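Local coordinates for protein binary enterotoxin of Clostridium perfringens component a (Clostridium perfringens, PDB 5WTZ) that binds NAD+ and, as the enzymatic component of an iota-like binary enterotoxin, probably ADP-ribosylates actin, at residues A[33-44]-A[74-85]; A[226-234]-A[285-295]. All blocks are in the same frame, centred on the assembly; numbering follows the deposited sequence.

Contact 1: residues A[33-44]-A[74-85]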
loop_
_atom_site.group_PDB
_atom_site.type_symbol
_atom_site.label_atom_id
_atom_site.label_comp_id
_atom_site.label_asym_id
_atom_site.label_seq_id
_atom_site.Cartn_x
_atom_site.Cartn_y
_atom_site.Cartn_z
ATOM N N ASN A 33 28.524 10.345 -7.812
ATOM C CA ASN A 33 28.511 8.897 -7.646
ATOM C C ASN A 33 27.554 8.273 -8.641
ATOM O O ASN A 33 27.357 7.057 -8.657
ATOM C CB ASN A 33 28.104 8.506 -6.221
ATOM C CG ASN A 33 29.293 8.357 -5.290
ATOM O OD1 ASN A 33 30.432 8.208 -5.736
ATOM N ND2 ASN A 33 29.030 8.386 -3.990
ATOM N N LEU A 34 26.954 9.120 -9.470
ATOM C CA LEU A 34 25.893 8.676 -10.364
ATOM C C LEU A 34 26.418 8.288 -11.733
ATOM O O LEU A 34 27.236 8.993 -12.318
ATOM C CB LEU A 34 24.825 9.764 -10.512
ATOM C CG LEU A 34 23.959 10.055 -9.283
ATOM C CD1 LEU A 34 22.790 10.977 -9.640
ATOM C CD2 LEU A 34 23.471 8.768 -8.630
ATOM N N SER A 35 25.945 7.155 -12.239
ATOM C CA SER A 35 26.185 6.798 -13.625
ATOM C C SER A 35 25.477 7.818 -14.508
ATOM O O SER A 35 24.662 8.608 -14.019
ATOM C CB SER A 35 25.680 5.386 -13.924
ATOM O OG SER A 35 24.287 5.291 -13.674
ATOM N N LYS A 36 25.786 7.810 -15.802
ATOM C CA LYS A 36 25.076 8.675 -16.732
ATOM C C LYS A 36 23.594 8.323 -16.719
ATOM O O LYS A 36 22.742 9.202 -16.809
ATOM C CB LYS A 36 25.636 8.555 -18.152
ATOM C CG LYS A 36 24.850 9.366 -19.167
ATOM C CD LYS A 36 25.516 9.403 -20.529
ATOM C CE LYS A 36 25.387 8.087 -21.268
ATOM N NZ LYS A 36 25.906 8.218 -22.659
ATOM N N ALA A 37 23.295 7.031 -16.589
ATOM C CA ALA A 37 21.914 6.562 -16.596
ATOM C C ALA A 37 21.152 7.066 -15.374
ATOM O O ALA A 37 19.958 7.344 -15.454
ATOM C CB ALA A 37 21.868 5.049 -16.664
ATOM N N GLU A 38 21.845 7.194 -14.248
ATOM C CA GLU A 38 21.217 7.668 -13.023
ATOM C C GLU A 38 20.959 9.165 -13.071
ATOM O O GLU A 38 19.905 9.635 -12.652
ATOM C CB GLU A 38 22.081 7.336 -11.813
ATOM C CG GLU A 38 22.070 5.879 -11.417
ATOM C CD GLU A 38 22.999 5.595 -10.243
ATOM O OE1 GLU A 38 24.149 6.067 -10.270
ATOM O OE2 GLU A 38 22.583 4.903 -9.289
ATOM N N SER A 39 21.927 9.923 -13.565
ATOM C CA SER A 39 21.718 11.352 -13.718
ATOM C C SER A 39 20.517 11.616 -14.622
ATOM O O SER A 39 19.634 12.393 -14.272
ATOM C CB SER A 39 22.971 12.029 -14.260
ATOM O OG SER A 39 23.881 12.271 -13.203
ATOM N N THR A 40 20.458 10.935 -15.761
ATOM C CA THR A 40 19.356 11.148 -16.697
ATOM C C THR A 40 18.027 10.636 -16.143
ATOM O O THR A 40 16.974 11.149 -16.494
ATOM C CB THR A 40 19.625 10.480 -18.052
ATOM O OG1 THR A 40 19.638 9.059 -17.892
ATOM C CG2 THR A 40 20.951 10.933 -18.606
ATOM N N SER A 41 18.065 9.634 -15.274
ATOM C CA SER A 41 16.824 9.144 -14.668
ATOM C C SER A 41 16.332 10.080 -13.566
ATOM O O SER A 41 15.134 10.322 -13.442
ATOM C CB SER A 41 17.000 7.726 -14.131
ATOM O OG SER A 41 16.870 6.782 -15.184
ATOM N N ILE A 42 17.251 10.626 -12.779
ATOM C CA ILE A 42 16.880 11.665 -11.828
ATOM C C ILE A 42 16.353 12.900 -12.573
ATOM O O ILE A 42 15.390 13.540 -12.141
ATOM C CB ILE A 42 18.068 12.050 -10.921
ATOM C CG1 ILE A 42 18.320 10.944 -9.896
ATOM C CG2 ILE A 42 17.825 13.388 -10.229
ATOM C CD1 ILE A 42 17.093 10.560 -9.096
ATOM N N ASN A 43 16.970 13.224 -13.708
ATOM C CA ASN A 43 16.480 14.323 -14.530
ATOM C C ASN A 43 15.073 14.056 -15.045
ATOM O O ASN A 43 14.249 14.965 -15.122
ATOM C CB ASN A 43 17.429 14.590 -15.701
ATOM C CG ASN A 43 18.511 15.590 -15.358
ATOM O OD1 ASN A 43 18.300 16.494 -14.549
ATOM N ND2 ASN A 43 19.673 15.447 -15.986
ATOM N N ASN A 44 14.799 12.804 -15.397
ATOM C CA ASN A 44 13.464 12.399 -15.821
ATOM C C ASN A 44 12.449 12.536 -14.680
ATOM O O ASN A 44 11.276 12.822 -14.914
ATOM C CB ASN A 44 13.466 10.953 -16.340
ATOM C CG ASN A 44 14.144 10.804 -17.700
ATOM O OD1 ASN A 44 14.414 11.788 -18.403
ATOM N ND2 ASN A 44 14.409 9.557 -18.085
ATOM N N GLU A 74 13.764 1.526 -16.794
ATOM C CA GLU A 74 15.109 1.981 -16.432
ATOM C C GLU A 74 15.041 3.107 -15.411
ATOM O O GLU A 74 15.795 3.123 -14.437
ATOM C CB GLU A 74 15.895 2.444 -17.667
ATOM C CG GLU A 74 15.966 1.417 -18.790
ATOM C CD GLU A 74 16.517 0.078 -18.329
ATOM O OE1 GLU A 74 17.692 0.026 -17.906
ATOM O OE2 GLU A 74 15.767 -0.924 -18.384
ATOM N N ASP A 75 14.133 4.047 -15.637
ATOM C CA ASP A 75 13.899 5.113 -14.674
ATOM C C ASP A 75 13.591 4.564 -13.279
ATOM O O ASP A 75 14.193 4.995 -12.288
ATOM C CB ASP A 75 12.772 6.017 -15.160
ATOM C CG ASP A 75 13.163 6.791 -16.400
ATOM O OD1 ASP A 75 14.357 7.126 -16.517
ATOM O OD2 ASP A 75 12.292 7.057 -17.255
ATOM N N LEU A 76 12.675 3.604 -13.202
ATOM C CA LEU A 76 12.332 3.009 -11.915
ATOM C C LEU A 76 13.567 2.389 -11.252
ATOM O O LEU A 76 13.813 2.604 -10.067
ATOM C CB LEU A 76 11.227 1.962 -12.079
ATOM C CG LEU A 76 9.833 2.505 -12.405
ATOM C CD1 LEU A 76 8.814 1.391 -12.421
ATOM C CD2 LEU A 76 9.424 3.583 -11.421
ATOM N N LYS A 77 14.351 1.639 -12.024
ATOM C CA LYS A 77 15.551 0.997 -11.496
ATOM C C LYS A 77 16.603 2.023 -11.074
ATOM O O LYS A 77 17.167 1.934 -9.984
ATOM C CB LYS A 77 16.152 0.038 -12.531
ATOM C CG LYS A 77 15.204 -1.052 -13.028
ATOM C CD LYS A 77 15.765 -1.743 -14.276
ATOM C CE LYS A 77 14.784 -2.754 -14.870
ATOM N NZ LYS A 77 14.722 -4.022 -14.089
ATOM N N ASN A 78 16.856 3.005 -11.937
ATOM C CA ASN A 78 17.967 3.934 -11.729
ATOM C C ASN A 78 17.717 4.982 -10.642
ATOM O O ASN A 78 18.653 5.400 -9.968
ATOM C CB ASN A 78 18.326 4.650 -13.040
ATOM C CG ASN A 78 18.669 3.685 -14.166
ATOM O OD1 ASN A 78 19.023 2.528 -13.930
ATOM N ND2 ASN A 78 18.554 4.159 -15.402
ATOM N N ILE A 79 16.472 5.426 -10.476
ATOM C CA ILE A 79 16.181 6.425 -9.454
ATOM C C ILE A 79 16.472 5.816 -8.091
ATOM O O ILE A 79 17.055 6.457 -7.209
ATOM C CB ILE A 79 14.718 6.918 -9.525
ATOM C CG1 ILE A 79 14.511 7.722 -10.808
ATOM C CG2 ILE A 79 14.397 7.808 -8.348
ATOM C CD1 ILE A 79 13.065 7.878 -11.202
ATOM N N SER A 80 16.095 4.552 -7.960
ATOM C CA SER A 80 16.251 3.800 -6.720
ATOM C C SER A 80 17.728 3.604 -6.332
ATOM O O SER A 80 18.101 3.841 -5.184
ATOM C CB SER A 80 15.533 2.455 -6.852
ATOM O OG SER A 80 15.482 1.760 -5.615
ATOM N N THR A 81 18.578 3.193 -7.271
ATOM C CA THR A 81 20.002 3.059 -6.947
ATOM C C THR A 81 20.626 4.420 -6.651
ATOM O O THR A 81 21.546 4.529 -5.838
ATOM C CB THR A 81 20.812 2.389 -8.073
ATOM O OG1 THR A 81 20.878 3.263 -9.208
ATOM C CG2 THR A 81 20.193 1.063 -8.466
ATOM N N ALA A 82 20.123 5.458 -7.311
ATOM C CA ALA A 82 20.637 6.802 -7.101
ATOM C C ALA A 82 20.403 7.258 -5.663
ATOM O O ALA A 82 21.350 7.651 -4.974
ATOM C CB ALA A 82 20.001 7.782 -8.085
ATOM N N VAL A 83 19.157 7.186 -5.198
ATOM C CA VAL A 83 18.846 7.662 -3.849
ATOM C C VAL A 83 19.484 6.781 -2.775
ATOM O O VAL A 83 19.809 7.263 -1.691
ATOM C CB VAL A 83 17.315 7.761 -3.598
ATOM C CG1 VAL A 83 16.701 8.849 -4.481
ATOM C CG2 VAL A 83 16.623 6.410 -3.798
ATOM N N LYS A 84 19.694 5.502 -3.077
ATOM C CA LYS A 84 20.358 4.605 -2.129
ATOM C C LYS A 84 21.813 4.989 -1.890
ATOM O O LYS A 84 22.442 4.492 -0.959
ATOM C CB LYS A 84 20.275 3.149 -2.603
ATOM C CG LYS A 84 18.931 2.500 -2.324
ATOM C CD LYS A 84 18.812 1.123 -2.953
ATOM C CE LYS A 84 17.481 0.494 -2.584
ATOM N NZ LYS A 84 16.928 -0.407 -3.634
ATOM N N LYS A 85 22.349 5.871 -2.729
ATOM C CA LYS A 85 23.711 6.364 -2.544
ATOM C C LYS A 85 23.697 7.615 -1.674
ATOM O O LYS A 85 24.731 8.245 -1.453
ATOM C CB LYS A 85 24.373 6.662 -3.895
ATOM C CG LYS A 85 24.453 5.465 -4.835
ATOM C CD LYS A 85 25.048 5.848 -6.191
ATOM C CE LYS A 85 25.120 4.640 -7.126
ATOM N NZ LYS A 85 25.712 4.982 -8.458
#
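Glu38 OE1 is gripped from two directions. Lys85 NZ forms a salt bridge with Glu38 OE1 at 2.6 Å, on the syn lone pair, while Ser35 N donates to the anti lone pair of the same oxygen. The lysine chain is extended beyond CG and meets the glutamate from the opposite direction. Lys85 NZ also donates to Asn33 O at 2.7 Å. Ser35 OG in turn accepts from Glu38 N, which makes Ser35 and Glu38 a capping box at the start of helix 36-61. Thr81 OG1 lies implausibly close to the second carboxylate oxygen, Glu38 OE2, and the details of that bond are therefore doubtful.

A second polar cluster lies farther along the helix. Asp75 OD1 accepts from Ser41 OG at 2.9 Å on its anti side and from Asn44 ND2 on the syn side but tilted out of the carboxylate plane, the amide and carboxylate planes standing 85° apart. Ser41 OG also accepts from Asn78 ND2 at 3.1 Å, so this one hydroxyl both donates and accepts.

Apolar contacts accompany the two clusters: Leu34 CD2 reaches Ala82 CB at 3.6 Å, and Ile42 CD1 meets Ile79 CG2 at 3.9 Å. Both isoleucines also touch Leu181 of strand 179-182. The segment axes approach to 8.3 Å and cross at -104°, nearly perpendicular.

Because the carboxylate that caps the helix also pairs with Lys85, the start of helix 36-61 is tied to the C-terminal side of segment 74-85, and the lysine charge probably favours an ionised Glu38.

Contact 2: residues A[226-234]-A[285-295]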
loop_
_atom_site.group_PDB
_atom_site.type_symbol
_atom_site.label_atom_id
_atom_site.label_comp_id
_atom_site.label_asym_id
_atom_site.label_seq_id
_atom_site.Cartn_x
_atom_site.Cartn_y
_atom_site.Cartn_z
ATOM N N TRP A 226 10.328 -16.426 2.287
ATOM C CA TRP A 226 9.540 -16.132 3.481
ATOM C C TRP A 226 8.508 -17.228 3.734
ATOM O O TRP A 226 8.388 -17.739 4.854
ATOM C CB TRP A 226 8.861 -14.767 3.343
ATOM C CG TRP A 226 8.138 -14.333 4.587
ATOM C CD1 TRP A 226 8.653 -13.611 5.628
ATOM C CD2 TRP A 226 6.771 -14.592 4.915
ATOM N NE1 TRP A 226 7.688 -13.410 6.586
ATOM C CE2 TRP A 226 6.518 -14.004 6.167
ATOM C CE3 TRP A 226 5.726 -15.268 4.266
ATOM C CZ2 TRP A 226 5.279 -14.073 6.791
ATOM C CZ3 TRP A 226 4.495 -15.329 4.880
ATOM C CH2 TRP A 226 4.280 -14.736 6.132
ATOM N N GLY A 227 7.777 -17.609 2.690
ATOM C CA GLY A 227 6.801 -18.679 2.802
ATOM C C GLY A 227 7.402 -19.987 3.290
ATOM O O GLY A 227 6.881 -20.621 4.212
ATOM N N GLU A 228 8.517 -20.383 2.678
ATOM C CA GLU A 228 9.226 -21.586 3.075
ATOM C C GLU A 228 9.724 -21.529 4.518
ATOM O O GLU A 228 9.548 -22.478 5.274
ATOM C CB GLU A 228 10.405 -21.833 2.126
ATOM C CG GLU A 228 11.277 -23.013 2.509
ATOM C CD GLU A 228 10.592 -24.350 2.280
ATOM O OE1 GLU A 228 9.577 -24.387 1.546
ATOM O OE2 GLU A 228 11.071 -25.363 2.839
ATOM N N GLU A 229 10.369 -20.431 4.896
ATOM C CA GLU A 229 10.980 -20.339 6.212
ATOM C C GLU A 229 9.926 -20.408 7.304
ATOM O O GLU A 229 10.126 -21.021 8.348
ATOM C CB GLU A 229 11.778 -19.035 6.360
ATOM C CG GLU A 229 13.036 -18.943 5.521
ATOM C CD GLU A 229 13.829 -17.682 5.812
ATOM O OE1 GLU A 229 14.019 -17.365 7.007
ATOM O OE2 GLU A 229 14.255 -17.003 4.851
ATOM N N ASN A 230 8.794 -19.767 7.051
ATOM C CA ASN A 230 7.807 -19.597 8.091
ATOM C C ASN A 230 6.721 -20.653 8.067
ATOM O O ASN A 230 6.102 -20.897 9.099
ATOM C CB ASN A 230 7.192 -18.193 8.009
ATOM C CG ASN A 230 8.167 -17.110 8.440
ATOM O OD1 ASN A 230 8.488 -16.979 9.622
ATOM N ND2 ASN A 230 8.641 -16.330 7.486
ATOM N N TYR A 231 6.494 -21.305 6.926
ATOM C CA TYR A 231 5.392 -22.267 6.881
ATOM C C TYR A 231 5.766 -23.691 6.456
ATOM O O TYR A 231 4.900 -24.567 6.385
ATOM C CB TYR A 231 4.262 -21.688 6.009
ATOM C CG TYR A 231 3.501 -20.672 6.819
ATOM C CD1 TYR A 231 2.488 -21.071 7.685
ATOM C CD2 TYR A 231 3.850 -19.318 6.791
ATOM C CE1 TYR A 231 1.816 -20.145 8.472
ATOM C CE2 TYR A 231 3.188 -18.389 7.580
ATOM C CZ TYR A 231 2.169 -18.811 8.415
ATOM O OH TYR A 231 1.506 -17.895 9.194
ATOM N N ALA A 232 7.048 -23.946 6.222
ATOM C CA ALA A 232 7.482 -25.336 6.102
ATOM C C ALA A 232 7.179 -26.140 7.383
ATOM O O ALA A 232 6.655 -27.252 7.291
ATOM C CB ALA A 232 8.960 -25.416 5.762
ATOM N N PRO A 233 7.482 -25.591 8.581
ATOM C CA PRO A 233 7.125 -26.402 9.752
ATOM C C PRO A 233 5.608 -26.565 9.914
ATOM O O PRO A 233 5.166 -27.606 10.404
ATOM C CB PRO A 233 7.709 -25.614 10.931
ATOM C CG PRO A 233 8.687 -24.645 10.320
ATOM C CD PRO A 233 8.119 -24.321 8.982
ATOM N N TRP A 234 4.839 -25.555 9.509
ATOM C CA TRP A 234 3.377 -25.613 9.563
ATOM C C TRP A 234 2.841 -26.801 8.771
ATOM O O TRP A 234 2.021 -27.577 9.268
ATOM C CB TRP A 234 2.774 -24.308 9.034
ATOM C CG TRP A 234 1.280 -24.340 8.806
ATOM C CD1 TRP A 234 0.296 -24.129 9.740
ATOM C CD2 TRP A 234 0.604 -24.539 7.558
ATOM N NE1 TRP A 234 -0.946 -24.198 9.150
ATOM C CE2 TRP A 234 -0.787 -24.467 7.816
ATOM C CE3 TRP A 234 1.037 -24.794 6.251
ATOM C CZ2 TRP A 234 -1.744 -24.632 6.815
ATOM C CZ3 TRP A 234 0.084 -24.955 5.261
ATOM C CH2 TRP A 234 -1.290 -24.876 5.550
ATOM N N ALA A 285 -6.710 -25.907 10.656
ATOM C CA ALA A 285 -5.374 -25.820 10.066
ATOM C C ALA A 285 -4.827 -24.392 10.099
ATOM O O ALA A 285 -3.647 -24.155 10.401
ATOM C CB ALA A 285 -5.401 -26.330 8.632
ATOM N N LEU A 286 -5.690 -23.430 9.792
ATOM C CA LEU A 286 -5.250 -22.051 9.657
ATOM C C LEU A 286 -4.971 -21.385 11.018
ATOM O O LEU A 286 -4.444 -20.282 11.076
ATOM C CB LEU A 286 -6.295 -21.255 8.873
ATOM C CG LEU A 286 -6.500 -21.721 7.436
ATOM C CD1 LEU A 286 -7.618 -20.972 6.721
ATOM C CD2 LEU A 286 -5.198 -21.589 6.649
ATOM N N LYS A 287 -5.294 -22.075 12.104
ATOM C CA LYS A 287 -5.026 -21.577 13.449
ATOM C C LYS A 287 -3.710 -22.125 14.001
ATOM O O LYS A 287 -3.320 -21.799 15.123
ATOM C CB LYS A 287 -6.168 -21.951 14.413
ATOM C CG LYS A 287 -7.513 -21.299 14.089
ATOM C CD LYS A 287 -8.565 -21.796 15.056
ATOM C CE LYS A 287 -9.848 -20.987 14.918
ATOM N NZ LYS A 287 -10.549 -21.309 13.658
ATOM N N LYS A 288 -3.022 -22.959 13.226
ATOM C CA LYS A 288 -1.909 -23.736 13.784
ATOM C C LYS A 288 -0.577 -22.968 13.805
ATOM O O LYS A 288 0.312 -23.278 14.605
ATOM C CB LYS A 288 -1.758 -25.063 13.032
ATOM C CG LYS A 288 -2.889 -26.040 13.359
ATOM C CD LYS A 288 -2.752 -27.377 12.672
ATOM C CE LYS A 288 -1.697 -28.233 13.325
ATOM N NZ LYS A 288 -1.789 -29.639 12.825
ATOM N N ARG A 289 -0.432 -21.970 12.947
ATOM C CA ARG A 289 0.739 -21.114 13.031
ATOM C C ARG A 289 0.404 -19.701 12.584
ATOM O O ARG A 289 0.344 -19.424 11.386
ATOM C CB ARG A 289 1.890 -21.682 12.202
ATOM C CG ARG A 289 3.150 -20.826 12.246
ATOM C CD ARG A 289 4.254 -21.439 11.409
ATOM N NE ARG A 289 5.072 -22.392 12.158
ATOM C CZ ARG A 289 6.323 -22.163 12.553
ATOM N NH1 ARG A 289 6.915 -21.012 12.263
ATOM N NH2 ARG A 289 6.985 -23.089 13.231
ATOM N N LYS A 290 0.159 -18.824 13.558
ATOM C CA LYS A 290 -0.210 -17.433 13.308
ATOM C C LYS A 290 0.843 -16.716 12.497
ATOM O O LYS A 290 2.038 -16.975 12.649
ATOM C CB LYS A 290 -0.424 -16.680 14.621
ATOM C CG LYS A 290 -1.689 -17.088 15.354
ATOM C CD LYS A 290 -1.733 -16.399 16.686
ATOM C CE LYS A 290 -3.052 -16.622 17.419
ATOM N NZ LYS A 290 -4.170 -15.886 16.763
ATOM N N ILE A 291 0.390 -15.821 11.623
ATOM C CA ILE A 291 1.297 -14.951 10.867
ATOM C C ILE A 291 2.334 -14.328 11.822
ATOM O O ILE A 291 1.972 -13.649 12.778
ATOM C CB ILE A 291 0.499 -13.858 10.122
ATOM C CG1 ILE A 291 -0.416 -14.493 9.072
ATOM C CG2 ILE A 291 1.427 -12.842 9.457
ATOM C CD1 ILE A 291 0.298 -14.990 7.828
ATOM N N PRO A 292 3.630 -14.605 11.588
ATOM C CA PRO A 292 4.727 -14.291 12.521
ATOM C C PRO A 292 5.192 -12.823 12.536
ATOM O O PRO A 292 5.919 -12.452 13.459
ATOM C CB PRO A 292 5.861 -15.185 12.024
ATOM C CG PRO A 292 5.630 -15.255 10.561
ATOM C CD PRO A 292 4.121 -15.329 10.405
ATOM N N GLU A 293 4.811 -12.038 11.527
ATOM C CA GLU A 293 5.140 -10.613 11.432
ATOM C C GLU A 293 4.173 -9.961 10.459
ATOM O O GLU A 293 3.674 -10.632 9.539
ATOM C CB GLU A 293 6.572 -10.405 10.949
ATOM C CG GLU A 293 6.805 -10.923 9.526
ATOM C CD GLU A 293 8.270 -10.903 9.139
ATOM O OE1 GLU A 293 8.927 -9.867 9.366
ATOM O OE2 GLU A 293 8.768 -11.932 8.634
ATOM N N ASP A 294 3.923 -8.665 10.647
ATOM C CA ASP A 294 3.024 -7.914 9.777
ATOM C C ASP A 294 3.498 -8.084 8.346
ATOM O O ASP A 294 4.699 -7.965 8.060
ATOM C CB ASP A 294 2.974 -6.424 10.140
ATOM C CG ASP A 294 2.166 -6.139 11.413
ATOM O OD1 ASP A 294 2.053 -7.025 12.294
ATOM O OD2 ASP A 294 1.664 -5.003 11.539
ATOM N N ILE A 295 2.557 -8.381 7.458
ATOM C CA ILE A 295 2.859 -8.574 6.046
ATOM C C ILE A 295 1.748 -7.924 5.207
ATOM O O ILE A 295 0.591 -7.824 5.639
ATOM C CB ILE A 295 3.030 -10.090 5.694
ATOM C CG1 ILE A 295 3.652 -10.267 4.305
ATOM C CG2 ILE A 295 1.727 -10.877 5.867
ATOM C CD1 ILE A 295 4.157 -11.703 4.025
HETATM O O HOH W 1 9.341 -14.200 10.403
#
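Trp226 NE1 donates to Glu293 OE2 at 2.7 Å; the oxygen lies in the indole plane, but the N-H arrives from above the carboxylate plane. Trp234 NE1 donates along a nearly straight N-H to Ala285 O (3.0 Å, N-H...O 169°), which lies in the indole plane; the N-H comes from above the carbonyl plane, and Lys288 N reaches the opposite face. Between the two indoles, Tyr231 OH donates to Arg289 O at 2.9 Å. These bonds run from the last turn of helix 272-286, at Ala285, into the following loop. A water bridges Asn230 OD1 and Glu293 OE2, donating to both.

Among the ring contacts, Ile295 CD1 makes a CH-pi contact 3.6 Å from the centroid of the six-membered ring of Trp226, only 7° off the normal. Asn230 ND2 lies over the other face of this indole while donating to Trp226 O. Arg289 CD sits over a face of Tyr231; bent at chi3 (-88°), the arginine then turns its guanidinium so that Pro233 CG lies over one face, 3.7 Å above the plane.

Apolar contacts include Pro292 CG with Trp226 CZ2 at 4.0 Å and Ile291 CD1 with Tyr231 CZ.

The helix thus runs alongside the connection from helix 272-286 to strand 295-301, roughly antiparallel to it. Tyr231 and Trp234 continue onto strand 370-372, Ile291 and Ile295 touch Leu364 of the adjoining strand 358-364, and Lys288 forms a salt bridge with Glu242 of helix 240-263.

Contact 1 and contact 2 fall in the two successive ADP-ribosyltransferase-like halves of one chain, their centres 37 Å apart and their nearest atoms about 18 Å apart, so neither touches the other. Each half has a mixed five-stranded sheet with strand order 1-3-5-4-2, consistent with a repeated fold, yet contact 1 joins two helices whereas contact 2 joins a helix to the end of another and the loop leading into an edge strand. NAD is bound in the half that holds contact 2: the side chain of Trp234 is about 12 Å from the dinucleotide and about 7 Å from that of Leu250, an NAD-binding residue. Contact 1 lies away from the NAD-binding residues.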